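Local coordinates for protein beta-1,3-glucosyltransferase (Paecilomyces sp. J18, PDB 5JVV) that belongs to the carbohydrate-active enzymes and has a curved beta-sandwich (jelly-roll) fold consistent with glycoside hydrolase family 16, at residues S50-L55 / Y288-Y293; A103-G108 / K240-T245; E121-Q126 / D250-V255; N138-S143 / K227-I232. All coordinates share one frame; numbering follows the deposited sequence.

Contact 1: S50-L55 / Y288-Y293; sequences SGSVYL and YWEINY
Strands 53-55 and 289-293 pair antiparallel, with 158° between their directions. Val53 with Ile291 and Leu55 with Trp289 are the hydrogen-bonded pairs. The bond from Val53 N to Ile291 O is nearly straight, at 173°. Between them, Tyr54 and Glu290 form a non-hydrogen-bonded pair.

Glu290 reaches from this pair to Ser52. Its CB lies 4.1 Å from Val53 O. Its CG is anti to the backbone N (chi1 -176°) and comes within 3.2 Å of Ser52 OG. The extended chain then carries the carboxylate onward. Glu290 OE2 accepts a short hydrogen bond of 2.5 Å from Ser52 OG on its anti lone pair. Ser52 OG is also hydrogen-bonded to Thr48, so the hydroxyl is held by two partners.

Tyr54 CE1 lies over one face of the Tyr288 ring, 3.4 Å from Tyr288 CG. The two rings are roughly parallel but slid apart and barely overlap. On the face that carries Val53, Leu55 and Ile291, Leu55 CD1 touches Ile291 CD1 at 3.8 Å. Phe14 of helix 11-16 and Phe243 of strand 240-247 cover this apolar face.

Further along, Asn292 and Tyr293 both face Asp89 in a classic beta bulge, and Asp89 also binds the Asn292 amide. The pairing belongs to one antiparallel sheet of a jelly-roll beta-sandwich, as in glycoside hydrolase family 16.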
loop_
_atom_site.group_PDB
_atom_site.type_symbol
_atom_site.label_atom_id
_atom_site.label_comp_id
_atom_site.label_asym_id
_atom_site.label_seq_id
_atom_site.Cartn_x
_atom_site.Cartn_y
_atom_site.Cartn_z
ATOM N N SER A 50 -21.167 -2.013 7.882
ATOM C CA SER A 50 -21.263 -2.784 6.645
ATOM C C SER A 50 -20.343 -4.006 6.681
ATOM O O SER A 50 -20.341 -4.825 5.755
ATOM C CB SER A 50 -20.922 -1.914 5.439
ATOM O OG SER A 50 -19.530 -1.661 5.395
ATOM N N GLY A 51 -19.564 -4.137 7.752
ATOM C CA GLY A 51 -18.714 -5.301 7.925
ATOM C C GLY A 51 -17.273 -5.101 7.477
ATOM O O GLY A 51 -16.447 -6.007 7.603
ATOM N N SER A 52 -16.961 -3.914 6.965
ATOM C CA SER A 52 -15.602 -3.615 6.527
ATOM C C SER A 52 -14.733 -3.219 7.712
ATOM O O SER A 52 -15.240 -2.957 8.807
ATOM C CB SER A 52 -15.623 -2.474 5.522
ATOM O OG SER A 52 -16.193 -1.331 6.129
ATOM N N VAL A 53 -13.425 -3.180 7.486
ATOM C CA VAL A 53 -12.475 -2.757 8.500
ATOM C C VAL A 53 -11.946 -1.357 8.181
ATOM O O VAL A 53 -11.483 -1.090 7.069
ATOM C CB VAL A 53 -11.303 -3.758 8.607
ATOM C CG1 VAL A 53 -10.191 -3.189 9.487
ATOM C CG2 VAL A 53 -11.797 -5.087 9.160
ATOM N N TYR A 54 -12.026 -0.474 9.167
ATOM C CA TYR A 54 -11.525 0.888 9.068
ATOM C C TYR A 54 -10.178 0.976 9.780
ATOM O O TYR A 54 -10.062 0.589 10.951
ATOM C CB TYR A 54 -12.538 1.844 9.721
ATOM C CG TYR A 54 -12.081 3.280 9.925
ATOM C CD1 TYR A 54 -12.494 4.289 9.056
ATOM C CD2 TYR A 54 -11.281 3.638 11.004
ATOM C CE1 TYR A 54 -12.095 5.602 9.238
ATOM C CE2 TYR A 54 -10.878 4.952 11.197
ATOM C CZ TYR A 54 -11.292 5.930 10.308
ATOM O OH TYR A 54 -10.896 7.241 10.487
ATOM N N LEU A 55 -9.167 1.464 9.067
ATOM C CA LEU A 55 -7.861 1.789 9.654
ATOM C C LEU A 55 -7.574 3.252 9.347
ATOM O O LEU A 55 -7.292 3.604 8.205
ATOM C CB LEU A 55 -6.755 0.926 9.046
ATOM C CG LEU A 55 -6.990 -0.575 8.881
ATOM C CD1 LEU A 55 -5.837 -1.181 8.088
ATOM C CD2 LEU A 55 -7.154 -1.257 10.253
ATOM N N TYR A 288 -7.672 7.331 5.601
ATOM C CA TYR A 288 -8.019 6.030 6.169
ATOM C C TYR A 288 -8.188 4.954 5.122
ATOM O O TYR A 288 -8.521 5.237 3.974
ATOM C CB TYR A 288 -9.291 6.111 7.024
ATOM C CG TYR A 288 -10.590 6.359 6.279
ATOM C CD1 TYR A 288 -11.358 5.301 5.799
ATOM C CD2 TYR A 288 -11.078 7.649 6.114
ATOM C CE1 TYR A 288 -12.562 5.529 5.148
ATOM C CE2 TYR A 288 -12.277 7.890 5.466
ATOM C CZ TYR A 288 -13.012 6.821 4.983
ATOM O OH TYR A 288 -14.211 7.042 4.339
ATOM N N TRP A 289 -7.929 3.719 5.533
ATOM C CA TRP A 289 -8.272 2.544 4.738
ATOM C C TRP A 289 -9.636 2.038 5.175
ATOM O O TRP A 289 -9.949 2.019 6.372
ATOM C CB TRP A 289 -7.266 1.415 4.989
ATOM C CG TRP A 289 -5.877 1.705 4.573
ATOM C CD1 TRP A 289 -4.897 2.281 5.328
ATOM C CD2 TRP A 289 -5.279 1.388 3.313
ATOM N NE1 TRP A 289 -3.730 2.366 4.609
ATOM C CE2 TRP A 289 -3.937 1.815 3.368
ATOM C CE3 TRP A 289 -5.751 0.790 2.136
ATOM C CZ2 TRP A 289 -3.067 1.678 2.293
ATOM C CZ3 TRP A 289 -4.872 0.650 1.065
ATOM C CH2 TRP A 289 -3.548 1.092 1.155
ATOM N N GLU A 290 -10.449 1.610 4.213
ATOM C CA GLU A 290 -11.637 0.825 4.539
ATOM C C GLU A 290 -11.534 -0.414 3.687
ATOM O O GLU A 290 -11.630 -0.355 2.458
ATOM C CB GLU A 290 -12.947 1.569 4.274
ATOM C CG GLU A 290 -14.149 0.739 4.722
ATOM C CD GLU A 290 -15.464 1.497 4.722
ATOM O OE1 GLU A 290 -15.455 2.737 4.572
ATOM O OE2 GLU A 290 -16.513 0.837 4.876
ATOM N N ILE A 291 -11.300 -1.540 4.343
ATOM C CA ILE A 291 -11.026 -2.781 3.638
ATOM C C ILE A 291 -12.223 -3.712 3.771
ATOM O O ILE A 291 -12.629 -4.063 4.880
ATOM C CB ILE A 291 -9.756 -3.454 4.200
ATOM C CG1 ILE A 291 -8.544 -2.540 3.989
ATOM C CG2 ILE A 291 -9.530 -4.823 3.551
ATOM C CD1 ILE A 291 -7.399 -2.773 4.972
ATOM N N ASN A 292 -12.805 -4.099 2.641
ATOM C CA ASN A 292 -13.926 -5.040 2.651
ATOM C C ASN A 292 -13.481 -6.459 2.969
ATOM O O ASN A 292 -14.044 -7.116 3.851
ATOM C CB ASN A 292 -14.660 -5.025 1.311
ATOM C CG ASN A 292 -15.629 -3.882 1.204
ATOM O OD1 ASN A 292 -16.276 -3.508 2.188
ATOM N ND2 ASN A 292 -15.744 -3.314 0.011
ATOM N N TYR A 293 -12.486 -6.948 2.240
ATOM C CA TYR A 293 -11.947 -8.267 2.544
ATOM C C TYR A 293 -10.572 -8.478 1.975
ATOM O O TYR A 293 -10.135 -7.754 1.078
ATOM C CB TYR A 293 -12.873 -9.385 2.048
ATOM C CG TYR A 293 -13.042 -9.508 0.543
ATOM C CD1 TYR A 293 -12.069 -10.118 -0.256
ATOM C CD2 TYR A 293 -14.205 -9.058 -0.073
ATOM C CE1 TYR A 293 -12.254 -10.255 -1.633
ATOM C CE2 TYR A 293 -14.396 -9.196 -1.439
ATOM C CZ TYR A 293 -13.420 -9.790 -2.213
ATOM O OH TYR A 293 -13.616 -9.924 -3.574
HETATM O O HOH W 1 -18.629 -2.576 2.792
HETATM O O HOH W 2 -13.683 -6.581 6.440
#

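Contact 2: A103-G108 / K240-T245; sequences AFWTVG and KLVFDT
Phe104 and Phe243 make an offset stack with centroids 4.3 Å apart. Their planes differ by only 4°, and the side chains run side by side in the same direction. Phe104 CD1 lies over one face of the Phe243 ring, toward its rim. Next to this stack, Thr106 CG2 meets Leu241 CD2 at 3.6 Å.

The other face of the sheet carries Trp105. Its CG takes the crowded position between the backbone N and the carbonyl carbon, which brings the indole alongside Val242. Val242 CB makes a CH-pi contact, 3.8 Å from the centroid of the five-membered ring of Trp105. At the ring edge, Trp105 NE1 donates to Asp244 OD1 at 2.9 Å. The bond meets the carboxylate from above its plane, and ring and carboxylate planes stand 77° apart. Val107 CG1 packs on Val242 CG2 at 3.9 Å.

The antiparallel backbone positions these groups. Ala103 with Asp244, Trp105 with Val242 and Val107 with Lys240 are hydrogen-bonded pairs, each closed by two bonds. A water accepts from Lys240 NZ at 2.9 Å and donates only weakly to Gly108 O.

Trp289 meets the Phe243 ring edge-to-face and also touches Phe104, so the phenylalanine face looks toward the other sheet of the sandwich. Arg74 of strand 70-77 lies against Trp105 and Asp244. Strand 116-121 flanks strand 100-107, and strand 70-77 flanks strand 240-247.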
loop_
_atom_site.group_PDB
_atom_site.type_symbol
_atom_site.label_atom_id
_atom_site.label_comp_id
_atom_site.label_asym_id
_atom_site.label_seq_id
_atom_site.Cartn_x
_atom_site.Cartn_y
_atom_site.Cartn_z
ATOM N N ALA A 103 0.508 2.648 2.255
ATOM C CA ALA A 103 1.057 1.522 1.499
ATOM C C ALA A 103 0.371 0.212 1.818
ATOM O O ALA A 103 0.068 -0.080 2.972
ATOM C CB ALA A 103 2.557 1.401 1.748
ATOM N N PHE A 104 0.103 -0.548 0.758
ATOM C CA PHE A 104 -0.268 -1.954 0.848
ATOM C C PHE A 104 0.885 -2.683 0.178
ATOM O O PHE A 104 1.151 -2.489 -1.008
ATOM C CB PHE A 104 -1.594 -2.217 0.114
ATOM C CG PHE A 104 -1.960 -3.679 -0.003
ATOM C CD1 PHE A 104 -1.688 -4.579 1.033
ATOM C CD2 PHE A 104 -2.627 -4.147 -1.137
ATOM C CE1 PHE A 104 -2.052 -5.924 0.922
ATOM C CE2 PHE A 104 -2.982 -5.497 -1.266
ATOM C CZ PHE A 104 -2.697 -6.383 -0.225
ATOM N N TRP A 105 1.607 -3.492 0.941
ATOM C CA TRP A 105 2.866 -4.027 0.449
ATOM C C TRP A 105 3.233 -5.330 1.147
ATOM O O TRP A 105 2.503 -5.790 2.021
ATOM C CB TRP A 105 3.973 -2.968 0.580
ATOM C CG TRP A 105 4.270 -2.511 1.982
ATOM C CD1 TRP A 105 3.438 -1.834 2.835
ATOM C CD2 TRP A 105 5.514 -2.672 2.673
ATOM N NE1 TRP A 105 4.100 -1.565 4.019
ATOM C CE2 TRP A 105 5.370 -2.077 3.943
ATOM C CE3 TRP A 105 6.740 -3.256 2.335
ATOM C CZ2 TRP A 105 6.410 -2.057 4.884
ATOM C CZ3 TRP A 105 7.766 -3.240 3.270
ATOM C CH2 TRP A 105 7.595 -2.647 4.526
ATOM N N THR A 106 4.343 -5.938 0.736
ATOM C CA THR A 106 4.773 -7.204 1.326
ATOM C C THR A 106 6.231 -7.120 1.734
ATOM O O THR A 106 7.029 -6.454 1.080
ATOM C CB THR A 106 4.566 -8.415 0.366
ATOM O OG1 THR A 106 5.660 -8.508 -0.558
ATOM C CG2 THR A 106 3.234 -8.311 -0.397
ATOM N N VAL A 107 6.573 -7.790 2.824
ATOM C CA VAL A 107 7.941 -7.731 3.318
ATOM C C VAL A 107 8.350 -9.047 3.977
ATOM O O VAL A 107 7.515 -9.761 4.535
ATOM C CB VAL A 107 8.099 -6.556 4.305
ATOM C CG1 VAL A 107 7.407 -6.849 5.621
ATOM C CG2 VAL A 107 9.570 -6.209 4.518
ATOM N N GLY A 108 9.639 -9.367 3.900
ATOM C CA GLY A 108 10.171 -10.531 4.590
ATOM C C GLY A 108 10.519 -10.201 6.030
ATOM O O GLY A 108 9.989 -9.244 6.597
ATOM N N LYS A 240 5.093 -11.304 4.544
ATOM C CA LYS A 240 3.969 -10.787 5.316
ATOM C C LYS A 240 3.291 -9.700 4.499
ATOM O O LYS A 240 3.975 -8.909 3.845
ATOM C CB LYS A 240 4.463 -10.177 6.621
ATOM C CG LYS A 240 5.023 -11.185 7.602
ATOM C CD LYS A 240 5.527 -10.490 8.853
ATOM C CE LYS A 240 6.678 -9.546 8.535
ATOM N NZ LYS A 240 7.487 -9.217 9.755
ATOM N N LEU A 241 1.962 -9.660 4.548
ATOM C CA LEU A 241 1.198 -8.562 3.953
ATOM C C LEU A 241 1.094 -7.416 4.952
ATOM O O LEU A 241 0.879 -7.643 6.147
ATOM C CB LEU A 241 -0.202 -9.037 3.569
ATOM C CG LEU A 241 -0.258 -10.160 2.530
ATOM C CD1 LEU A 241 -1.686 -10.656 2.313
ATOM C CD2 LEU A 241 0.333 -9.675 1.228
ATOM N N VAL A 242 1.236 -6.186 4.464
ATOM C CA VAL A 242 1.263 -5.018 5.339
ATOM C C VAL A 242 0.356 -3.918 4.810
ATOM O O VAL A 242 0.381 -3.599 3.620
ATOM C CB VAL A 242 2.692 -4.431 5.465
ATOM C CG1 VAL A 242 2.717 -3.279 6.475
ATOM C CG2 VAL A 242 3.700 -5.513 5.866
ATOM N N PHE A 243 -0.460 -3.357 5.699
ATOM C CA PHE A 243 -1.191 -2.134 5.408
ATOM C C PHE A 243 -0.693 -1.105 6.399
ATOM O O PHE A 243 -0.661 -1.366 7.601
ATOM C CB PHE A 243 -2.707 -2.284 5.623
ATOM C CG PHE A 243 -3.419 -3.101 4.576
ATOM C CD1 PHE A 243 -3.949 -2.497 3.436
ATOM C CD2 PHE A 243 -3.590 -4.474 4.742
ATOM C CE1 PHE A 243 -4.620 -3.251 2.476
ATOM C CE2 PHE A 243 -4.261 -5.231 3.790
ATOM C CZ PHE A 243 -4.774 -4.618 2.652
ATOM N N ASP A 244 -0.314 0.071 5.917
ATOM C CA ASP A 244 0.045 1.131 6.843
ATOM C C ASP A 244 -0.257 2.493 6.250
ATOM O O ASP A 244 -0.525 2.611 5.049
ATOM C CB ASP A 244 1.519 1.013 7.285
ATOM C CG ASP A 244 2.497 1.442 6.210
ATOM O OD1 ASP A 244 3.371 0.629 5.828
ATOM O OD2 ASP A 244 2.418 2.604 5.756
ATOM N N THR A 245 -0.240 3.512 7.101
ATOM C CA THR A 245 -0.163 4.895 6.655
ATOM C C THR A 245 0.865 5.584 7.540
ATOM O O THR A 245 0.694 5.649 8.761
ATOM C CB THR A 245 -1.505 5.626 6.774
ATOM O OG1 THR A 245 -2.502 4.908 6.034
ATOM C CG2 THR A 245 -1.401 7.053 6.222
HETATM O O HOH W 3 9.710 -7.421 9.476
#

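Contact 3: E121-Q126 / D250-V255; sequences EGVNTQ and DWAGSV
A type II' beta turn from Val123 to Gln126 packs against the weakly bonded helix 249-255. The turn follows strand 116-121, whose EIDIIE sequence, ending at Glu121, is consistent with the ExDxxE pattern of glycoside hydrolase family 16. The helix includes a wider pi-type turn at 250-253.

Apolar contacts centre on Val123 and Trp251. Val123 CG1 lies 3.4 Å above one face of the Trp251 ring, toward its rim. It makes a CH-pi contact, 3.7 Å from the centroid of the five-membered ring of Trp251. The same methyl touches Ala252 CB at 3.7 Å. The second methyl, Val123 CG2, faces Val255 CG2 at 3.9 Å. Both methyls rest on the indole; CG1 also reaches Ala252 and CG2 also reaches Val255.

Glu121 CG meets the Trp251 ring at its edge, 3.7 Å from CZ3. The Glu121 carboxylate is held by Trp101, whose ring also meets Trp251 edge-to-face.

Hydrogen bonds fix the turn. Gln126 N donates to Val123 O. Val123 N donates to Gln126 OE1 at 3.1 Å, from above the amide carbonyl plane. Gln126 NE2 is bound to Gln128 O, so both ends of this amide are used. Asn124 OD1 accepts from Gly99 N, which leaves the amide nitrogen facing the helix. Asn124 ND2 donates to a lone pair of Ala252 O at 3.1 Å, almost perfectly straight at 177°.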
loop_
_atom_site.group_PDB
_atom_site.type_symbol
_atom_site.label_atom_id
_atom_site.label_comp_id
_atom_site.label_asym_id
_atom_site.label_seq_id
_atom_site.Cartn_x
_atom_site.Cartn_y
_atom_site.Cartn_z
ATOM N N GLU A 121 1.091 2.168 -3.359
ATOM C CA GLU A 121 1.973 3.096 -2.649
ATOM C C GLU A 121 1.960 4.465 -3.303
ATOM O O GLU A 121 1.861 4.586 -4.516
ATOM C CB GLU A 121 3.409 2.558 -2.521
ATOM C CG GLU A 121 4.240 3.325 -1.475
ATOM C CD GLU A 121 5.331 2.495 -0.837
ATOM O OE1 GLU A 121 5.171 1.260 -0.754
ATOM O OE2 GLU A 121 6.345 3.084 -0.386
ATOM N N GLY A 122 2.048 5.506 -2.485
ATOM C CA GLY A 122 2.091 6.858 -3.007
ATOM C C GLY A 122 2.351 7.822 -1.881
ATOM O O GLY A 122 2.364 7.422 -0.715
ATOM N N VAL A 123 2.549 9.093 -2.223
ATOM C CA VAL A 123 2.806 10.119 -1.225
ATOM C C VAL A 123 2.066 11.389 -1.561
ATOM O O VAL A 123 1.798 11.680 -2.741
ATOM C CB VAL A 123 4.324 10.442 -1.121
ATOM C CG1 VAL A 123 5.100 9.233 -0.631
ATOM C CG2 VAL A 123 4.872 10.922 -2.481
ATOM N N ASN A 124 1.735 12.139 -0.512
ATOM C CA ASN A 124 1.175 13.471 -0.659
ATOM C C ASN A 124 -0.047 13.464 -1.568
ATOM O O ASN A 124 -0.906 12.604 -1.413
ATOM C CB ASN A 124 2.283 14.419 -1.105
ATOM C CG ASN A 124 3.432 14.425 -0.122
ATOM O OD1 ASN A 124 3.206 14.464 1.103
ATOM N ND2 ASN A 124 4.661 14.343 -0.625
ATOM N N THR A 125 -0.132 14.389 -2.517
ATOM C CA THR A 125 -1.345 14.524 -3.324
ATOM C C THR A 125 -1.330 13.711 -4.619
ATOM O O THR A 125 -2.066 14.023 -5.565
ATOM C CB THR A 125 -1.617 15.993 -3.651
ATOM O OG1 THR A 125 -0.473 16.531 -4.326
ATOM C CG2 THR A 125 -1.869 16.790 -2.371
ATOM N N GLN A 126 -0.507 12.666 -4.650
ATOM C CA GLN A 126 -0.442 11.744 -5.781
ATOM C C GLN A 126 -1.838 11.260 -6.172
ATOM O O GLN A 126 -2.693 11.070 -5.313
ATOM C CB GLN A 126 0.415 10.557 -5.366
ATOM C CG GLN A 126 0.776 9.600 -6.462
ATOM C CD GLN A 126 1.843 8.642 -6.009
ATOM O OE1 GLN A 126 2.785 9.025 -5.297
ATOM N NE2 GLN A 126 1.713 7.389 -6.409
ATOM N N ASP A 250 11.101 9.404 4.756
ATOM C CA ASP A 250 12.071 9.250 3.662
ATOM C C ASP A 250 11.576 9.726 2.301
ATOM O O ASP A 250 12.279 10.460 1.596
ATOM C CB ASP A 250 12.500 7.785 3.503
ATOM C CG ASP A 250 13.247 7.239 4.707
ATOM O OD1 ASP A 250 13.723 8.029 5.546
ATOM O OD2 ASP A 250 13.361 5.993 4.792
ATOM N N TRP A 251 10.392 9.267 1.913
ATOM C CA TRP A 251 9.856 9.583 0.597
ATOM C C TRP A 251 8.958 10.813 0.657
ATOM O O TRP A 251 9.318 11.848 0.096
ATOM C CB TRP A 251 9.125 8.374 -0.011
ATOM C CG TRP A 251 8.630 8.611 -1.417
ATOM C CD1 TRP A 251 8.922 9.674 -2.228
ATOM C CD2 TRP A 251 7.760 7.757 -2.179
ATOM N NE1 TRP A 251 8.276 9.541 -3.433
ATOM C CE2 TRP A 251 7.556 8.376 -3.428
ATOM C CE3 TRP A 251 7.109 6.548 -1.910
ATOM C CZ2 TRP A 251 6.737 7.818 -4.420
ATOM C CZ3 TRP A 251 6.302 5.992 -2.891
ATOM C CH2 TRP A 251 6.123 6.627 -4.131
ATOM N N ALA A 252 7.811 10.712 1.335
ATOM C CA ALA A 252 6.844 11.808 1.350
ATOM C C ALA A 252 7.473 13.132 1.787
ATOM O O ALA A 252 7.170 14.183 1.213
ATOM C CB ALA A 252 5.638 11.476 2.248
ATOM N N GLY A 253 8.329 13.067 2.809
ATOM C CA GLY A 253 8.987 14.245 3.357
ATOM C C GLY A 253 10.017 14.885 2.439
ATOM O O GLY A 253 10.203 16.097 2.461
ATOM N N SER A 254 10.678 14.078 1.619
ATOM C CA SER A 254 11.735 14.606 0.760
ATOM C C SER A 254 11.196 15.241 -0.522
ATOM O O SER A 254 11.799 16.179 -1.047
ATOM C CB SER A 254 12.765 13.521 0.440
ATOM O OG SER A 254 12.173 12.472 -0.293
ATOM N N VAL A 255 10.068 14.744 -1.028
ATOM C CA VAL A 255 9.486 15.281 -2.269
ATOM C C VAL A 255 8.326 16.245 -2.012
ATOM O O VAL A 255 7.781 16.847 -2.942
ATOM C CB VAL A 255 9.067 14.160 -3.251
ATOM C CG1 VAL A 255 10.277 13.270 -3.583
ATOM C CG2 VAL A 255 7.909 13.327 -2.674
#

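Contact 4: N138-S143 / K227-I232; sequences NCEITS and KGTCDI
This is a disulfide-linked contact between two loops in a peripheral part of the beta-sandwich; its centre lies about 22 Å from the centre of the chain. One loop follows strand 130-134 of one sheet and the other follows strand 224-226 of the second sheet. The cystine therefore ties together loops from both sheets.

Cys139 SG and Cys230 SG are bonded at 2.0 Å with chi3 of 101°, a right-handed disulfide. Cys139 SG stands anti to its carbonyl carbon, while Cys230 SG takes the crowded position between N and carbonyl carbon; these two torsions bring the sulfurs together across the gap between the backbones. Ile232 CD1 packs on Cys139 CB at 3.8 Å.

Beside the disulfide, Thr229 grips the backbone of Glu140 twice. Thr229 N donates to Glu140 O at 2.9 Å, and Thr229 OG1 accepts from Glu140 N at 2.8 Å. Ile141 and Gly228 form a single backbone bridge. Their CA atoms are 4.4 Å apart, which leaves no room for a side chain at Gly228. Gly228 CA makes a CA-H...O contact of 3.2 Å with Glu140 O. Thr142 N donates to Lys227 O in the carbonyl plane, with an angle of 169°. At the other end, one water donates to both Asn138 O and Thr229 O, each at 2.9 Å.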
loop_
_atom_site.group_PDB
_atom_site.type_symbol
_atom_site.label_atom_id
_atom_site.label_comp_id
_atom_site.label_asym_id
_atom_site.label_seq_id
_atom_site.Cartn_x
_atom_site.Cartn_y
_atom_site.Cartn_z
ATOM N N ASN A 138 19.801 -9.036 -9.769
ATOM C CA ASN A 138 19.648 -8.255 -10.994
ATOM C C ASN A 138 18.376 -8.658 -11.724
ATOM O O ASN A 138 18.241 -9.795 -12.180
ATOM C CB ASN A 138 20.839 -8.487 -11.930
ATOM C CG ASN A 138 22.176 -8.224 -11.262
ATOM O OD1 ASN A 138 23.116 -9.010 -11.402
ATOM N ND2 ASN A 138 22.268 -7.122 -10.526
ATOM N N CYS A 139 17.439 -7.717 -11.824
ATOM C CA CYS A 139 16.141 -7.975 -12.435
ATOM C C CYS A 139 15.723 -6.745 -13.213
ATOM O O CYS A 139 15.524 -5.679 -12.620
ATOM C CB CYS A 139 15.085 -8.230 -11.346
ATOM S SG CYS A 139 15.281 -9.735 -10.377
ATOM N N GLU A 140 15.593 -6.884 -14.524
ATOM C CA GLU A 140 15.047 -5.829 -15.374
ATOM C C GLU A 140 13.671 -6.266 -15.852
ATOM O O GLU A 140 13.529 -7.347 -16.434
ATOM C CB GLU A 140 15.954 -5.588 -16.590
ATOM C CG GLU A 140 15.427 -4.523 -17.562
ATOM C CD GLU A 140 16.107 -4.533 -18.930
ATOM O OE1 GLU A 140 15.613 -3.820 -19.840
ATOM O OE2 GLU A 140 17.121 -5.251 -19.117
ATOM N N ILE A 141 12.648 -5.449 -15.617
ATOM C CA ILE A 141 11.313 -5.778 -16.117
ATOM C C ILE A 141 11.189 -5.325 -17.573
ATOM O O ILE A 141 11.642 -4.232 -17.941
ATOM C CB ILE A 141 10.175 -5.199 -15.239
ATOM C CG1 ILE A 141 10.312 -3.682 -15.050
ATOM C CG2 ILE A 141 10.179 -5.856 -13.867
ATOM C CD1 ILE A 141 9.081 -3.075 -14.351
ATOM N N THR A 142 10.608 -6.178 -18.408
ATOM C CA THR A 142 10.605 -5.952 -19.853
ATOM C C THR A 142 9.245 -6.234 -20.493
ATOM O O THR A 142 9.164 -6.512 -21.696
ATOM C CB THR A 142 11.661 -6.829 -20.560
ATOM O OG1 THR A 142 11.372 -8.219 -20.331
ATOM C CG2 THR A 142 13.065 -6.516 -20.046
ATOM N N SER A 143 8.183 -6.161 -19.695
ATOM C CA SER A 143 6.847 -6.509 -20.175
ATOM C C SER A 143 5.925 -5.295 -20.303
ATOM O O SER A 143 4.713 -5.412 -20.112
ATOM C CB SER A 143 6.214 -7.572 -19.267
ATOM O OG SER A 143 6.910 -8.807 -19.384
ATOM N N LYS A 227 7.986 -8.872 -14.857
ATOM C CA LYS A 227 8.434 -10.059 -15.566
ATOM C C LYS A 227 9.570 -9.586 -16.456
ATOM O O LYS A 227 9.495 -8.495 -17.018
ATOM C CB LYS A 227 7.274 -10.612 -16.394
ATOM C CG LYS A 227 7.613 -11.779 -17.301
ATOM C CD LYS A 227 6.316 -12.380 -17.857
ATOM C CE LYS A 227 6.452 -12.768 -19.314
ATOM N NZ LYS A 227 6.617 -11.568 -20.180
ATOM N N GLY A 228 10.634 -10.372 -16.559
ATOM C CA GLY A 228 11.783 -9.934 -17.333
ATOM C C GLY A 228 13.016 -10.797 -17.205
ATOM O O GLY A 228 12.964 -12.008 -17.396
ATOM N N THR A 229 14.139 -10.161 -16.881
ATOM C CA THR A 229 15.447 -10.795 -17.031
ATOM C C THR A 229 15.895 -11.629 -15.841
ATOM O O THR A 229 17.021 -12.123 -15.818
ATOM C CB THR A 229 16.541 -9.758 -17.330
ATOM O OG1 THR A 229 16.710 -8.885 -16.205
ATOM C CG2 THR A 229 16.180 -8.944 -18.553
ATOM N N CYS A 230 15.027 -11.756 -14.844
ATOM C CA CYS A 230 15.249 -12.688 -13.751
ATOM C C CYS A 230 13.924 -13.368 -13.473
ATOM O O CYS A 230 12.872 -12.886 -13.904
ATOM C CB CYS A 230 15.713 -11.962 -12.488
ATOM S SG CYS A 230 14.394 -11.066 -11.609
ATOM N N ASP A 231 13.962 -14.481 -12.753
ATOM C CA ASP A 231 12.716 -15.059 -12.268
ATOM C C ASP A 231 12.267 -14.223 -11.069
ATOM O O ASP A 231 12.690 -14.456 -9.938
ATOM C CB ASP A 231 12.894 -16.540 -11.910
ATOM C CG ASP A 231 12.904 -17.444 -13.143
ATOM O OD1 ASP A 231 12.409 -17.023 -14.212
ATOM O OD2 ASP A 231 13.402 -18.585 -13.039
ATOM N N ILE A 232 11.418 -13.234 -11.344
ATOM C CA ILE A 232 11.018 -12.221 -10.366
ATOM C C ILE A 232 10.481 -12.827 -9.064
ATOM O O ILE A 232 10.802 -12.373 -7.963
ATOM C CB ILE A 232 9.941 -11.285 -10.985
ATOM C CG1 ILE A 232 10.560 -10.320 -12.005
ATOM C CG2 ILE A 232 9.202 -10.500 -9.913
ATOM C CD1 ILE A 232 11.411 -9.209 -11.393
HETATM O O HOH W 4 19.309 -11.614 -14.112
#

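Overall arrangement
Contacts 1 and 2 lie in the two facing sheets of the sandwich, with centres about 16 Å apart. They touch where Trp289 NE1 comes 3.2 Å from Asp244 O, a probable hydrogen bond, and where Ile291 CD1 packs on Phe243 CE1. Contact 3 is also about 16 Å from contact 2 between centres. Ala103 CB touches Glu121 OE1 at 3.6 Å, and helix 249-255 follows strand 240-247. Contacts 1 and 3 do not touch; their nearest atoms are about 7 Å apart. Contact 4 stands apart: its nearest atoms are about 10 Å from contact 2 and about 14 Å from contact 3. Its centre is about 34 Å from that of contact 1, across the chain's centre.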